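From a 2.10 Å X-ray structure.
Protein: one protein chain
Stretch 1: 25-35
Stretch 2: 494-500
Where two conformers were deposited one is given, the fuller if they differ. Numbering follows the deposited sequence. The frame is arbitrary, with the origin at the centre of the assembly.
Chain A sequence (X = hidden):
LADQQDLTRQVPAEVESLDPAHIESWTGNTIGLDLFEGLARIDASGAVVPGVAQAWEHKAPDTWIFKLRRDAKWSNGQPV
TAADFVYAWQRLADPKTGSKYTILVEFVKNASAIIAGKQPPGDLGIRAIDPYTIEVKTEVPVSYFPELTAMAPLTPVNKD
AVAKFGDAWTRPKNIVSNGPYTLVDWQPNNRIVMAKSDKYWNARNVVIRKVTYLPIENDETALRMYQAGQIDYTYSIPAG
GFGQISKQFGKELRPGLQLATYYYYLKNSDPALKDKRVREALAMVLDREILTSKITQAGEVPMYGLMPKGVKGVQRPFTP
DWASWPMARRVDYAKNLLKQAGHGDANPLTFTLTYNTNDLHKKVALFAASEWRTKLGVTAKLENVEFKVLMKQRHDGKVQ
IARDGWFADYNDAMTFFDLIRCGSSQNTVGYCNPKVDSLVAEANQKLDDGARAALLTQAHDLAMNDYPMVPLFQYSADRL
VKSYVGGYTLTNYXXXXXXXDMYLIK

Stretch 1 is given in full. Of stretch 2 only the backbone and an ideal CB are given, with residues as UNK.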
# COMPACT_ATOMS: atom_id res chain seq x y z
N SER A 25 0.28 -4.15 -4.40
CA SER A 25 -0.33 -4.41 -3.09
C SER A 25 0.67 -4.62 -1.96
O SER A 25 1.86 -4.84 -2.19
CB SER A 25 -1.23 -5.64 -3.17
OG SER A 25 -0.45 -6.82 -3.23
N TRP A 26 0.15 -4.57 -0.73
CA TRP A 26 0.91 -4.94 0.45
C TRP A 26 1.52 -6.33 0.24
O TRP A 26 2.70 -6.56 0.53
CB TRP A 26 0.01 -4.96 1.70
CG TRP A 26 0.75 -5.38 2.95
CD1 TRP A 26 1.43 -4.56 3.81
CD2 TRP A 26 0.89 -6.71 3.48
NE1 TRP A 26 1.98 -5.30 4.84
CE2 TRP A 26 1.66 -6.62 4.66
CE3 TRP A 26 0.43 -7.97 3.07
CZ2 TRP A 26 1.99 -7.74 5.43
CZ3 TRP A 26 0.76 -9.08 3.84
CH2 TRP A 26 1.53 -8.96 5.01
N THR A 27 0.72 -7.26 -0.26
CA THR A 27 1.20 -8.62 -0.47
C THR A 27 2.32 -8.66 -1.52
O THR A 27 3.33 -9.32 -1.33
CB THR A 27 0.07 -9.59 -0.87
OG1 THR A 27 -0.86 -9.75 0.22
CG2 THR A 27 0.66 -10.96 -1.25
N GLY A 28 2.12 -7.96 -2.64
CA GLY A 28 3.11 -7.92 -3.70
C GLY A 28 4.44 -7.33 -3.24
O GLY A 28 5.51 -7.83 -3.60
N ASN A 29 4.38 -6.27 -2.44
CA ASN A 29 5.60 -5.67 -1.91
C ASN A 29 6.31 -6.56 -0.89
O ASN A 29 7.53 -6.67 -0.91
CB ASN A 29 5.32 -4.29 -1.31
CG ASN A 29 5.22 -3.21 -2.36
OD1 ASN A 29 6.21 -2.54 -2.67
ND2 ASN A 29 4.02 -3.03 -2.91
N THR A 30 5.55 -7.18 0.01
CA THR A 30 6.15 -8.05 1.04
C THR A 30 6.86 -9.24 0.39
O THR A 30 8.03 -9.51 0.67
CB THR A 30 5.11 -8.57 2.04
OG1 THR A 30 4.46 -7.47 2.69
CG2 THR A 30 5.78 -9.45 3.08
N ILE A 31 6.15 -9.96 -0.47
CA ILE A 31 6.77 -11.05 -1.22
C ILE A 31 7.90 -10.58 -2.15
O ILE A 31 8.99 -11.13 -2.13
CB ILE A 31 5.72 -11.85 -2.01
CG1 ILE A 31 4.75 -12.52 -1.04
CG2 ILE A 31 6.40 -12.91 -2.88
CD1 ILE A 31 3.60 -13.24 -1.73
N GLY A 32 7.64 -9.56 -2.96
CA GLY A 32 8.62 -9.08 -3.93
C GLY A 32 9.92 -8.57 -3.34
O GLY A 32 10.99 -8.67 -3.97
N LEU A 33 9.85 -8.01 -2.13
CA LEU A 33 11.05 -7.45 -1.50
C LEU A 33 11.92 -8.51 -0.82
O LEU A 33 13.07 -8.25 -0.48
CB LEU A 33 10.69 -6.32 -0.53
CG LEU A 33 10.18 -5.03 -1.18
CD1 LEU A 33 9.63 -4.07 -0.13
CD2 LEU A 33 11.28 -4.33 -2.02
N ASP A 34 11.37 -9.70 -0.63
CA ASP A 34 12.19 -10.86 -0.27
C ASP A 34 12.96 -11.34 -1.52
O ASP A 34 14.07 -11.87 -1.41
CB ASP A 34 11.33 -12.01 0.27
CG ASP A 34 10.91 -11.81 1.72
OD1 ASP A 34 11.36 -10.86 2.40
OD2 ASP A 34 10.12 -12.65 2.20
N LEU A 35 12.37 -11.17 -2.71
CA LEU A 35 12.98 -11.65 -3.97
C LEU A 35 13.90 -10.63 -4.67
O LEU A 35 14.83 -11.02 -5.39
CB LEU A 35 11.90 -12.11 -4.95
CG LEU A 35 11.05 -13.32 -4.52
CD1 LEU A 35 9.86 -13.48 -5.45
CD2 LEU A 35 11.90 -14.61 -4.47
N UNK A 494 4.98 1.34 8.50
CA UNK A 494 4.38 1.04 7.20
C UNK A 494 4.29 -0.46 6.96
O UNK A 494 3.89 -0.91 5.90
CB UNK A 494 5.19 1.70 6.08
N UNK A 495 4.66 -1.23 7.98
CA UNK A 495 4.54 -2.69 7.95
C UNK A 495 5.24 -3.33 6.74
O UNK A 495 4.68 -4.21 6.08
CB UNK A 495 3.06 -3.08 7.95
N UNK A 496 6.46 -2.87 6.46
CA UNK A 496 7.28 -3.49 5.44
C UNK A 496 8.38 -4.29 6.13
O UNK A 496 9.50 -3.79 6.36
CB UNK A 496 7.87 -2.44 4.49
N UNK A 497 8.05 -5.53 6.48
CA UNK A 497 8.92 -6.35 7.30
C UNK A 497 9.44 -7.55 6.51
O UNK A 497 8.73 -8.53 6.31
CB UNK A 497 8.18 -6.82 8.56
N UNK A 498 10.68 -7.44 6.06
CA UNK A 498 11.30 -8.45 5.20
C UNK A 498 11.71 -9.66 6.01
O UNK A 498 12.10 -9.55 7.17
CB UNK A 498 12.51 -7.87 4.47
N UNK A 499 11.66 -10.83 5.38
CA UNK A 499 12.05 -12.06 6.06
C UNK A 499 13.53 -12.07 6.49
O UNK A 499 13.87 -12.65 7.53
CB UNK A 499 11.77 -13.25 5.15
N UNK A 500 14.41 -11.44 5.72
CA UNK A 500 15.84 -11.51 6.01
C UNK A 500 16.23 -10.79 7.31
O UNK A 500 17.34 -10.97 7.82
CB UNK A 500 16.63 -10.91 4.84

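Position 494 lies at the N-terminal end of the segment, with its CA-to-CB bond sideways to the helix and nothing of stretch 1 within 5.5 Å of the ideal CB, so the helix sets little preference. The residue is Ile-494, which makes no contact with the helix.

At position 495 the bond points toward the helix, and the ideal CB sits 4.0 Å from Trp-26 NE1. The backbone adopts phi/psi of 54/45, a left-handed conformation that favours glycine, asparagine or aspartate. The indole N-H is a donor, already engaged by the backbone: Trp-26 NE1 donates to the carbonyl O of residue 495 at 3.2 Å. A short acceptor would suit, so Asp or Asn fits best, while Gly would satisfy the backbone alone. The residue is Asp-495; its OD2 takes a second, weak hydrogen bond from Trp-26 NE1 at 3.1 Å.

Position 496 starts sideways, its ideal CB 5.2 Å from Leu-33 CD1. Between this CB and the helix lies a space lined by Trp-26, Asn-29, Thr-30 and Leu-33, which would suit an apolar side chain; Met can reach deep into it, and a shorter Leu would also be compatible. The residue is Met-496, deposited in two conformers. In the one described, the chain bends with chi1 and chi2 both m, bringing SD to 3.9 Å from Leu-33 CD1 and 3.8 Å from Asn-29 CB, while CE lies 3.7 Å from both Trp-26 CD1 and Thr-30 OG1. The helix covers more of its surface than of any other residue of the segment.

Position 497 again points sideways, and its ideal CB finds no helix atom within 5.5 Å, so a long polar chain is as acceptable as many others. Arg-497 turns back along its own segment, where NH1 forms a salt bridge with Asp-495 OD1 at 2.8 Å. A water accepts from Arg-497 N and donates to both Asp-495 O and Thr-30 OG1, linking this backbone to the helix.

At position 498 the ideal CB is 3.8 Å from Asp-34 OD1, so a small residue such as Ala, Ser or Gly would pack easily. It is Ala-498, whose CA lies 3.7 Å from Asp-34 OD1.

The carboxylate dominates position 499: the backbone N donates to Asp-34 OD1 at 3.0 Å, and the ideal CB is 3.4 Å from Asp-34 OD2. A short donor such as Ser or Thr would suit best. Ser-499, with chi1 m, donates from OG to Asp-34 OD2 at 2.7 Å.

Position 500 is sideways and beyond direct contact, leaving the choice wide. Gln-500 reaches the helix through water, OE1 being bridged to Leu-33 O.

Stretch 2 494-500: IDMRASQ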
# COMPACT_ATOMS: atom_id res chain seq x y z
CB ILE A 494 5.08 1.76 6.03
CG1 ILE A 494 6.46 1.18 5.74
CG2 ILE A 494 5.17 3.27 6.29
CD1 ILE A 494 7.07 1.75 4.46
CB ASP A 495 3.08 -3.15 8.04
CG ASP A 495 2.96 -4.66 8.28
OD1 ASP A 495 3.93 -5.29 8.78
OD2 ASP A 495 1.91 -5.23 7.96
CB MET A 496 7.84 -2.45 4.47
CG MET A 496 6.86 -2.05 3.33
SD MET A 496 6.55 -3.40 2.15
CE MET A 496 4.81 -3.79 2.42
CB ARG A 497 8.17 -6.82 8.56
CG ARG A 497 7.70 -5.66 9.49
CD ARG A 497 6.77 -6.18 10.59
NE ARG A 497 6.75 -5.32 11.78
CZ ARG A 497 5.79 -4.44 12.07
NH1 ARG A 497 4.76 -4.26 11.25
NH2 ARG A 497 5.88 -3.72 13.19
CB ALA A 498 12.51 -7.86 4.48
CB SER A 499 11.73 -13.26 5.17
OG SER A 499 10.35 -13.29 4.85
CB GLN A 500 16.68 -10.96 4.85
CG GLN A 500 16.58 -9.45 4.64
CD GLN A 500 17.75 -8.90 3.83
OE1 GLN A 500 17.57 -8.37 2.73
NE2 GLN A 500 18.95 -9.03 4.37
O HOH W 1 5.41 -6.69 5.25
O HOH W 2 14.72 -8.22 1.76
O HOH W 3 13.99 -10.56 2.96
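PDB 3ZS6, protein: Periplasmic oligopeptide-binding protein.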